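Local coordinates for tRNA delta(2)-isopentenylpyrophosphate transferase (Staphylococcus epidermidis ATCC 12228, PDB 3D3Q), which probably transfers a dimethylallyl group from dimethylallyl diphosphate to adenosine 37 of tRNAs that read codons beginning with uridine, with magnesium as cofactor, at residues L23-A28 / E60-Y65; K30-I35 / R95-I100. One frame throughout, in Å; residues are numbered along the deposited sequence.

Contact 1 of 2, residues L23-A28 / E60-Y65; sequences LSIEVA and EGIPHY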
loop_
_atom_site.group_PDB
_atom_site.type_symbol
_atom_site.label_atom_id
_atom_site.label_comp_id
_atom_site.label_asym_id
_atom_site.label_seq_id
_atom_site.Cartn_x
_atom_site.Cartn_y
_atom_site.Cartn_z
ATOM N N LEU A 23 12.581 1.740 -5.148
ATOM C CA LEU A 23 12.850 0.315 -5.027
ATOM C C LEU A 23 12.315 -0.455 -6.239
ATOM O O LEU A 23 12.998 -1.326 -6.770
ATOM C CB LEU A 23 12.225 -0.235 -3.738
ATOM C CG LEU A 23 12.378 -1.745 -3.493
ATOM C CD1 LEU A 23 13.831 -2.095 -3.319
ATOM C CD2 LEU A 23 11.604 -2.129 -2.275
ATOM N N SER A 24 11.099 -0.131 -6.675
ATOM C CA SER A 24 10.505 -0.805 -7.836
ATOM C C SER A 24 11.427 -0.719 -9.046
ATOM O O SER A 24 11.706 -1.718 -9.692
ATOM C CB SER A 24 9.153 -0.192 -8.210
ATOM O OG SER A 24 8.175 -0.494 -7.237
ATOM N N ILE A 25 11.904 0.477 -9.349
ATOM C CA ILE A 25 12.776 0.652 -10.485
ATOM C C ILE A 25 14.068 -0.160 -10.322
ATOM O O ILE A 25 14.526 -0.809 -11.274
ATOM C CB ILE A 25 13.073 2.155 -10.694
ATOM C CG1 ILE A 25 11.757 2.877 -10.998
ATOM C CG2 ILE A 25 14.064 2.359 -11.813
ATOM C CD1 ILE A 25 11.906 4.321 -11.343
ATOM N N GLU A 26 14.648 -0.153 -9.123
ATOM C CA GLU A 26 15.882 -0.909 -8.869
ATOM C C GLU A 26 15.677 -2.407 -9.117
ATOM O O GLU A 26 16.560 -3.077 -9.653
ATOM C CB GLU A 26 16.371 -0.672 -7.430
ATOM C CG GLU A 26 16.899 0.751 -7.192
ATOM C CD GLU A 26 18.130 1.100 -8.045
ATOM O OE1 GLU A 26 19.247 0.601 -7.738
ATOM O OE2 GLU A 26 17.978 1.867 -9.036
ATOM N N VAL A 27 14.511 -2.917 -8.722
ATOM C CA VAL A 27 14.177 -4.321 -8.923
ATOM C C VAL A 27 13.948 -4.546 -10.413
ATOM O O VAL A 27 14.339 -5.565 -10.968
ATOM C CB VAL A 27 12.901 -4.694 -8.173
ATOM C CG1 VAL A 27 12.493 -6.100 -8.511
ATOM C CG2 VAL A 27 13.127 -4.543 -6.697
ATOM N N ALA A 28 13.317 -3.570 -11.052
ATOM C CA ALA A 28 13.029 -3.642 -12.465
ATOM C C ALA A 28 14.314 -3.659 -13.271
ATOM O O ALA A 28 14.389 -4.290 -14.330
ATOM C CB ALA A 28 12.177 -2.470 -12.879
ATOM N N GLU A 60 14.073 6.038 -15.232
ATOM C CA GLU A 60 15.340 5.492 -15.726
ATOM C C GLU A 60 15.215 4.467 -16.847
ATOM O O GLU A 60 15.942 3.480 -16.860
ATOM C CB GLU A 60 16.134 4.879 -14.570
ATOM C CG GLU A 60 17.014 5.867 -13.827
ATOM C CD GLU A 60 17.390 5.379 -12.439
ATOM O OE1 GLU A 60 17.650 4.160 -12.281
ATOM O OE2 GLU A 60 17.438 6.218 -11.506
ATOM N N GLY A 61 14.309 4.695 -17.789
ATOM C CA GLY A 61 14.178 3.757 -18.883
ATOM C C GLY A 61 13.130 2.690 -18.656
ATOM O O GLY A 61 12.472 2.252 -19.598
ATOM N N ILE A 62 12.963 2.253 -17.416
ATOM C CA ILE A 62 11.965 1.236 -17.130
ATOM C C ILE A 62 10.579 1.732 -17.535
ATOM O O ILE A 62 10.122 2.775 -17.080
ATOM C CB ILE A 62 11.921 0.909 -15.639
ATOM C CG1 ILE A 62 13.302 0.446 -15.157
ATOM C CG2 ILE A 62 10.823 -0.116 -15.388
ATOM C CD1 ILE A 62 13.796 -0.814 -15.811
ATOM N N PRO A 63 9.888 0.986 -18.398
ATOM C CA PRO A 63 8.547 1.384 -18.840
ATOM C C PRO A 63 7.462 1.272 -17.761
ATOM O O PRO A 63 7.347 0.241 -17.102
ATOM C CB PRO A 63 8.288 0.446 -20.022
ATOM C CG PRO A 63 9.061 -0.781 -19.655
ATOM C CD PRO A 63 10.354 -0.198 -19.140
ATOM N N HIS A 64 6.676 2.336 -17.584
ATOM C CA HIS A 64 5.602 2.341 -16.590
ATOM C C HIS A 64 4.195 2.404 -17.234
ATOM O O HIS A 64 3.984 3.078 -18.245
ATOM C CB HIS A 64 5.773 3.513 -15.603
ATOM C CG HIS A 64 6.967 3.394 -14.703
ATOM N ND1 HIS A 64 7.019 3.985 -13.460
ATOM C CD2 HIS A 64 8.164 2.781 -14.871
ATOM C CE1 HIS A 64 8.190 3.742 -12.900
ATOM N NE2 HIS A 64 8.903 3.012 -13.736
ATOM N N TYR A 65 3.240 1.684 -16.642
ATOM C CA TYR A 65 1.873 1.657 -17.142
ATOM C C TYR A 65 0.918 2.195 -16.098
ATOM O O TYR A 65 1.280 2.311 -14.923
ATOM C CB TYR A 65 1.453 0.235 -17.513
ATOM C CG TYR A 65 2.404 -0.433 -18.469
ATOM C CD1 TYR A 65 3.362 -1.328 -18.007
ATOM C CD2 TYR A 65 2.363 -0.153 -19.840
ATOM C CE1 TYR A 65 4.258 -1.934 -18.888
ATOM C CE2 TYR A 65 3.259 -0.749 -20.732
ATOM C CZ TYR A 65 4.197 -1.641 -20.251
ATOM O OH TYR A 65 5.048 -2.260 -21.130
#

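Contact 2 of 2, residues K30-I35 / R95-I100; sequences KFNGEI and RGKVPI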
loop_
_atom_site.group_PDB
_atom_site.type_symbol
_atom_site.label_atom_id
_atom_site.label_comp_id
_atom_site.label_asym_id
_atom_site.label_seq_id
_atom_site.Cartn_x
_atom_site.Cartn_y
_atom_site.Cartn_z
ATOM N N LYS A 30 17.266 -4.839 -12.107
ATOM C CA LYS A 30 18.071 -6.014 -11.824
ATOM C C LYS A 30 17.427 -7.284 -12.384
ATOM O O LYS A 30 18.100 -8.298 -12.533
ATOM C CB LYS A 30 18.304 -6.148 -10.312
ATOM C CG LYS A 30 19.379 -7.150 -9.901
ATOM C CD LYS A 30 19.505 -7.208 -8.386
ATOM C CE LYS A 30 20.707 -8.033 -7.940
ATOM N NZ LYS A 30 20.918 -7.931 -6.459
ATOM N N PHE A 31 16.133 -7.225 -12.708
ATOM C CA PHE A 31 15.413 -8.378 -13.253
ATOM C C PHE A 31 14.618 -7.987 -14.478
ATOM O O PHE A 31 13.534 -8.517 -14.715
ATOM C CB PHE A 31 14.474 -8.950 -12.204
ATOM C CG PHE A 31 15.176 -9.396 -10.971
ATOM C CD1 PHE A 31 15.765 -10.652 -10.910
ATOM C CD2 PHE A 31 15.313 -8.536 -9.889
ATOM C CE1 PHE A 31 16.489 -11.048 -9.780
ATOM C CE2 PHE A 31 16.032 -8.915 -8.754
ATOM C CZ PHE A 31 16.624 -10.173 -8.696
ATOM N N ASN A 32 15.186 -7.068 -15.259
ATOM C CA ASN A 32 14.572 -6.522 -16.480
ATOM C C ASN A 32 13.061 -6.721 -16.506
ATOM O O ASN A 32 12.520 -7.507 -17.290
ATOM C CB ASN A 32 15.220 -7.116 -17.748
ATOM C CG ASN A 32 14.806 -8.557 -18.000
ATOM O OD1 ASN A 32 14.805 -9.380 -17.078
ATOM N ND2 ASN A 32 14.469 -8.877 -19.249
ATOM N N GLY A 33 12.389 -6.003 -15.615
ATOM C CA GLY A 33 10.948 -6.080 -15.543
ATOM C C GLY A 33 10.340 -4.749 -15.936
ATOM O O GLY A 33 11.041 -3.839 -16.374
ATOM N N GLU A 34 9.024 -4.646 -15.797
ATOM C CA GLU A 34 8.314 -3.422 -16.112
ATOM C C GLU A 34 7.322 -3.200 -14.988
ATOM O O GLU A 34 6.793 -4.148 -14.404
ATOM C CB GLU A 34 7.610 -3.539 -17.455
ATOM C CG GLU A 34 8.539 -4.021 -18.550
ATOM C CD GLU A 34 7.869 -4.076 -19.902
ATOM O OE1 GLU A 34 6.651 -4.380 -19.945
ATOM O OE2 GLU A 34 8.554 -3.838 -20.929
ATOM N N ILE A 35 7.068 -1.934 -14.695
ATOM C CA ILE A 35 6.202 -1.566 -13.592
ATOM C C ILE A 35 4.808 -1.124 -13.982
ATOM O O ILE A 35 4.623 -0.414 -14.960
ATOM C CB ILE A 35 6.859 -0.424 -12.773
ATOM C CG1 ILE A 35 8.267 -0.838 -12.364
ATOM C CG2 ILE A 35 6.027 -0.102 -11.552
ATOM C CD1 ILE A 35 8.996 0.195 -11.615
ATOM N N ARG A 95 6.199 -11.514 -22.761
ATOM C CA ARG A 95 7.419 -11.067 -23.422
ATOM C C ARG A 95 8.632 -11.393 -22.556
ATOM O O ARG A 95 9.647 -10.689 -22.575
ATOM C CB ARG A 95 7.351 -9.574 -23.726
ATOM C CG ARG A 95 6.129 -9.193 -24.547
ATOM C CD ARG A 95 6.254 -7.807 -25.142
ATOM N NE ARG A 95 6.626 -6.799 -24.138
ATOM C CZ ARG A 95 5.907 -6.519 -23.057
ATOM N NH1 ARG A 95 6.321 -5.596 -22.215
ATOM N NH2 ARG A 95 4.771 -7.167 -22.820
ATOM N N GLY A 96 8.499 -12.478 -21.791
ATOM C CA GLY A 96 9.564 -12.955 -20.922
ATOM C C GLY A 96 10.123 -11.960 -19.929
ATOM O O GLY A 96 11.321 -11.960 -19.660
ATOM N N LYS A 97 9.268 -11.107 -19.385
ATOM C CA LYS A 97 9.722 -10.121 -18.410
ATOM C C LYS A 97 9.053 -10.350 -17.051
ATOM O O LYS A 97 8.240 -11.266 -16.884
ATOM C CB LYS A 97 9.436 -8.701 -18.912
ATOM C CG LYS A 97 10.493 -8.138 -19.860
ATOM C CD LYS A 97 10.062 -6.787 -20.448
ATOM C CE LYS A 97 11.261 -5.816 -20.641
ATOM N NZ LYS A 97 12.357 -6.352 -21.522
ATOM N N VAL A 98 9.404 -9.515 -16.082
ATOM C CA VAL A 98 8.857 -9.644 -14.746
ATOM C C VAL A 98 7.882 -8.548 -14.404
ATOM O O VAL A 98 8.278 -7.404 -14.158
ATOM C CB VAL A 98 9.962 -9.622 -13.696
ATOM C CG1 VAL A 98 9.354 -9.743 -12.310
ATOM C CG2 VAL A 98 10.935 -10.743 -13.961
ATOM N N PRO A 99 6.584 -8.880 -14.374
ATOM C CA PRO A 99 5.549 -7.902 -14.049
ATOM C C PRO A 99 5.680 -7.431 -12.588
ATOM O O PRO A 99 5.663 -8.245 -11.651
ATOM C CB PRO A 99 4.267 -8.673 -14.309
ATOM C CG PRO A 99 4.646 -10.052 -13.902
ATOM C CD PRO A 99 6.011 -10.225 -14.511
ATOM N N ILE A 100 5.799 -6.113 -12.405
ATOM C CA ILE A 100 5.963 -5.503 -11.080
ATOM C C ILE A 100 4.946 -4.386 -10.898
ATOM O O ILE A 100 4.841 -3.494 -11.738
ATOM C CB ILE A 100 7.363 -4.855 -10.939
ATOM C CG1 ILE A 100 8.454 -5.844 -11.350
ATOM C CG2 ILE A 100 7.582 -4.419 -9.529
ATOM C CD1 ILE A 100 9.736 -5.169 -11.761
#

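Contact 1 of 2, residues L23-A28 / E60-Y65
In Ile25, CG2 is anti to the backbone N and CG1 anti to the carbonyl carbon (chi1 -62°), and Ile62 likewise has CG1 anti to its carbonyl carbon; the two branched side chains run antiparallel alongside each other. Helix 20-30 starts within the Gly14 to Thr21 segment, whose sequence and strand-loop-helix geometry fit a Walker A P-loop, predicted to bind ATP. The contact joins this helix to the loop leading into strand 64-65, an outermost strand of the parallel sheet of the P-loop NTPase-like core.

Ile25 meets a different residue with each branch. Its CG2 lies 3.9 Å from Ile62 CG1, while its CG1 comes to the edge of the His64 ring, in the ring plane, 4.0 Å from His64 NE2. Ile25 CD1 reaches the same CE1-NE2 edge, and the isoleucine and histidine side chains cross at about a right angle. One turn further along the helix, Ala28 presents CB to Ile62, touching CG2 at 3.7 Å and CD1 at the same separation. The bend at Ile62 chi2 (-62°) places CD1 there. No hydrogen bond crosses between the segments, so apolar packing carries the contact.

Its outer margin is charged. Glu60 and Glu26 bring their carboxylates together with planes 78° apart, a like-charge approach that Lys29 probably offsets: it forms a salt bridge with Glu60 OE1 and a long, weak ion pair with Glu26. Glu60 OE1 lies 4.0 Å from Glu26 OE2 and equally far from Ile25 CG2.

Contact 2 of 2, residues K30-I35 / R95-I100
Lys97 lays its aliphatic chain across the side chain of Glu34 at about a right angle, with Lys97 CD 3.7 Å from Glu34 CG and 3.3 Å from Glu34 OE2. Nearer its root, Lys97 CG lies 3.3 Å from Asn32 O. The chain is bent at chi3 and chi4, and Lys97 NZ remains 4.6 Å from Glu34 OE2, beyond salt-bridge range.

The carboxylate of Glu34 instead pairs with Arg95: NH1 is 2.6 Å from Glu34 OE1, which sits at the guanidinium edge in its plane. The carboxylate and guanidinium planes are 41° apart. The hydrogen bond within the salt bridge is weak, its N-H...O angle being only 118°. Tyr65 OH probably shares Glu34 OE1, and Asp91 takes Arg95 NH2.

Behind these side chains, strands 33-37 and 98-102 are parallel neighbours in the central sheet of the P-loop NTPase-like fold. Glu34 pairs with Pro99 and bonds to the residues flanking it, Val98 and Ile100: Glu34 N donates to Val98 O, and Glu34 O accepts from Ile100 N at 3.0 Å. Ile35 and Ile100 share the face turned to helix 20-30, whereas Glu34 and Pro99 face helix 78-94. Gly33 CA lies 4.1 Å from Ile100 CD1.

The centres of contacts 1 and 2 are 9 Å apart, and their segments alternate along the chain: helix 20-30 is followed, after a short turn, by strand 33-37, which lies between strands 64-65 and 98-102. Two probable hydrogen bonds join them, Tyr65 OH to Glu34 OE1 and Ala28 O to Gly33 N, both 2.9 Å. Packing adds Ser24 CB against Ile35 CD1 at 3.4 Å. Both contacts lie close to the predicted nucleotide-binding loop: the side chain of Ile25 is about 5 Å from that of Thr21, and the side chain of Ile35 about 7 Å from it. Thr21 is a substrate-binding residue by similarity with relatives.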